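Local atomic coordinates of tyrocidine synthetase 3 (Brevibacillus brevis, PDB entry 2JGP), a protein that forms peptide bonds in tyrocidine biosynthesis, here represented by a peptidyl carrier and condensation bidomain of a nonribosomal peptide synthetase. Residues Ser118-Ser123 and Phe217-His222. Residues are numbered along the deposited sequence; the frame is centred on the assembly and turned at random.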
loop_
_atom_site.group_PDB
_atom_site.type_symbol
_atom_site.label_atom_id
_atom_site.label_comp_id
_atom_site.label_asym_id
_atom_site.label_seq_id
_atom_site.Cartn_x
_atom_site.Cartn_y
_atom_site.Cartn_z
ATOM N N SER A 118 14.463 -12.854 -3.084
ATOM C CA SER A 118 13.033 -12.539 -3.061
ATOM C C SER A 118 12.718 -11.162 -2.470
ATOM O O SER A 118 11.697 -10.577 -2.811
ATOM C CB SER A 118 12.266 -13.620 -2.299
ATOM O OG SER A 118 10.875 -13.346 -2.282
ATOM N N TYR A 119 13.587 -10.651 -1.595
ATOM C CA TYR A 119 13.419 -9.307 -1.027
ATOM C C TYR A 119 14.262 -8.240 -1.737
ATOM O O TYR A 119 14.391 -7.118 -1.247
ATOM C CB TYR A 119 13.736 -9.299 0.468
ATOM C CG TYR A 119 12.720 -10.029 1.316
ATOM C CD1 TYR A 119 13.113 -11.006 2.221
ATOM C CD2 TYR A 119 11.365 -9.727 1.223
ATOM C CE1 TYR A 119 12.175 -11.676 3.008
ATOM C CE2 TYR A 119 10.424 -10.390 1.995
ATOM C CZ TYR A 119 10.832 -11.355 2.885
ATOM O OH TYR A 119 9.892 -12.006 3.650
ATOM N N ASN A 120 14.838 -8.588 -2.880
ATOM C CA ASN A 120 15.498 -7.593 -3.716
ATOM C C ASN A 120 14.473 -6.709 -4.423
ATOM O O ASN A 120 13.339 -7.124 -4.668
ATOM C CB ASN A 120 16.413 -8.261 -4.738
ATOM C CG ASN A 120 17.621 -8.898 -4.093
ATOM O OD1 ASN A 120 17.487 -9.734 -3.196
ATOM N ND2 ASN A 120 18.812 -8.495 -4.530
ATOM N N MET A 121 14.892 -5.486 -4.733
ATOM C CA MET A 121 14.076 -4.528 -5.452
ATOM C C MET A 121 14.894 -3.946 -6.601
ATOM O O MET A 121 15.285 -2.779 -6.553
ATOM C CB MET A 121 13.661 -3.397 -4.513
ATOM C CG MET A 121 12.813 -3.842 -3.347
ATOM S SD MET A 121 12.420 -2.479 -2.239
ATOM C CE MET A 121 11.359 -1.473 -3.268
ATOM N N PRO A 122 15.183 -4.761 -7.625
ATOM C CA PRO A 122 15.983 -4.276 -8.746
ATOM C C PRO A 122 15.198 -3.409 -9.730
ATOM O O PRO A 122 14.009 -3.638 -9.947
ATOM C CB PRO A 122 16.428 -5.566 -9.433
ATOM C CG PRO A 122 15.353 -6.538 -9.128
ATOM C CD PRO A 122 14.820 -6.181 -7.778
ATOM N N SER A 123 15.879 -2.426 -10.318
ATOM C CA SER A 123 15.329 -1.629 -11.409
ATOM C C SER A 123 16.429 -1.336 -12.429
ATOM O O SER A 123 17.622 -1.335 -12.098
ATOM C CB SER A 123 14.744 -0.317 -10.890
ATOM O OG SER A 123 15.758 0.526 -10.367
ATOM N N PHE A 217 21.611 0.311 -13.382
ATOM C CA PHE A 217 21.055 -0.770 -12.580
ATOM C C PHE A 217 21.133 -0.399 -11.107
ATOM O O PHE A 217 22.207 -0.075 -10.606
ATOM C CB PHE A 217 21.819 -2.072 -12.831
ATOM C CG PHE A 217 21.465 -3.165 -11.866
ATOM C CD1 PHE A 217 20.396 -4.010 -12.119
ATOM C CD2 PHE A 217 22.199 -3.341 -10.692
ATOM C CE1 PHE A 217 20.054 -5.016 -11.214
ATOM C CE2 PHE A 217 21.864 -4.346 -9.790
ATOM C CZ PHE A 217 20.790 -5.181 -10.051
ATOM N N THR A 218 19.998 -0.464 -10.417
ATOM C CA THR A 218 19.935 -0.168 -8.990
ATOM C C THR A 218 19.216 -1.309 -8.280
ATOM O O THR A 218 18.239 -1.851 -8.794
ATOM C CB THR A 218 19.205 1.166 -8.724
ATOM O OG1 THR A 218 19.856 2.229 -9.441
ATOM C CG2 THR A 218 19.194 1.492 -7.232
ATOM N N ASP A 219 19.718 -1.693 -7.112
ATOM C CA ASP A 219 19.070 -2.726 -6.307
ATOM C C ASP A 219 19.188 -2.340 -4.844
ATOM O O ASP A 219 20.150 -1.684 -4.441
ATOM C CB ASP A 219 19.706 -4.092 -6.560
ATOM C CG ASP A 219 18.833 -5.254 -6.095
ATOM O OD1 ASP A 219 17.754 -5.034 -5.500
ATOM O OD2 ASP A 219 19.234 -6.408 -6.348
ATOM N N MET A 220 18.190 -2.729 -4.060
ATOM C CA MET A 220 18.195 -2.459 -2.634
ATOM C C MET A 220 17.340 -3.500 -1.961
ATOM O O MET A 220 16.555 -4.191 -2.626
ATOM C CB MET A 220 17.689 -1.038 -2.331
ATOM C CG MET A 220 16.219 -0.779 -2.638
ATOM S SD MET A 220 15.786 0.985 -2.696
ATOM C CE MET A 220 16.300 1.405 -4.365
ATOM N N HIS A 221 17.510 -3.631 -0.649
ATOM C CA HIS A 221 16.814 -4.657 0.093
ATOM C C HIS A 221 15.480 -4.117 0.605
ATOM O O HIS A 221 15.403 -2.985 1.068
ATOM C CB HIS A 221 17.670 -5.161 1.248
ATOM C CG HIS A 221 17.174 -6.443 1.830
ATOM N ND1 HIS A 221 16.234 -6.484 2.837
ATOM C CD2 HIS A 221 17.450 -7.731 1.519
ATOM C CE1 HIS A 221 15.969 -7.741 3.138
ATOM N NE2 HIS A 221 16.694 -8.519 2.354
ATOM N N HIS A 222 14.436 -4.938 0.520
ATOM C CA HIS A 222 13.076 -4.483 0.836
ATOM C C HIS A 222 12.876 -4.109 2.311
ATOM O O HIS A 222 11.881 -3.467 2.652
ATOM C CB HIS A 222 12.033 -5.535 0.421
ATOM C CG HIS A 222 10.740 -4.942 -0.056
ATOM N ND1 HIS A 222 10.108 -3.912 0.607
ATOM C CD2 HIS A 222 9.972 -5.223 -1.135
ATOM C CE1 HIS A 222 8.995 -3.597 -0.034
ATOM N NE2 HIS A 222 8.894 -4.368 -1.101
HETATM O O HOH W 1 15.777 -0.209 -7.547
HETATM O O HOH W 2 17.971 1.980 -11.872
#
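S123 and T218 form an antiparallel hydrogen-bonded pair where strand 123-129 begins beside strand 213-220, whose end leads into H221 and H222, the histidines opening the HHxxxDG signature of condensation domains. S123 N gives to T218 O at 2.9 Å, and T218 N returns to S123 O. P122 faces D219 at the non-hydrogen-bonded position, where its missing N-H costs no cross-strand bond; its CA approaches T218 O at 3.3 Å as a CA-H...O contact. M121 N, one step on, is shared between M220 O and D219 OD1, and H222 N donates to Y119 O at 2.8 Å.

Among polar side chains, D219 suits its place by taking donors at both oxygens. Its CG, anti to the backbone N (chi1 -163°), lies toward N120. OD1 accepts M121 N at 3.0 Å and, weakly, M220 N. OD2 receives N120 ND2 on its syn side at 2.8 Å, nearly straight (168°) but tilted 31° out of the carboxylate plane; Q192 O is a second acceptor for ND2. The H221 ring packs NE2 against Y119 CB; NE2 is hydrogen-bonded to D110 of helix 101-113, and ND1 to S223.

The apolar, flexible M121 lies across H222, its SD 3.8 Å from the ring centroid, over one face, a Met-aromatic contact. Two waters complete the join: one bonds M121 O, S123 OG and, weakly, T218 O; the other lies 3.0 Å from S123 OG and 3.1 Å from T218 OG1.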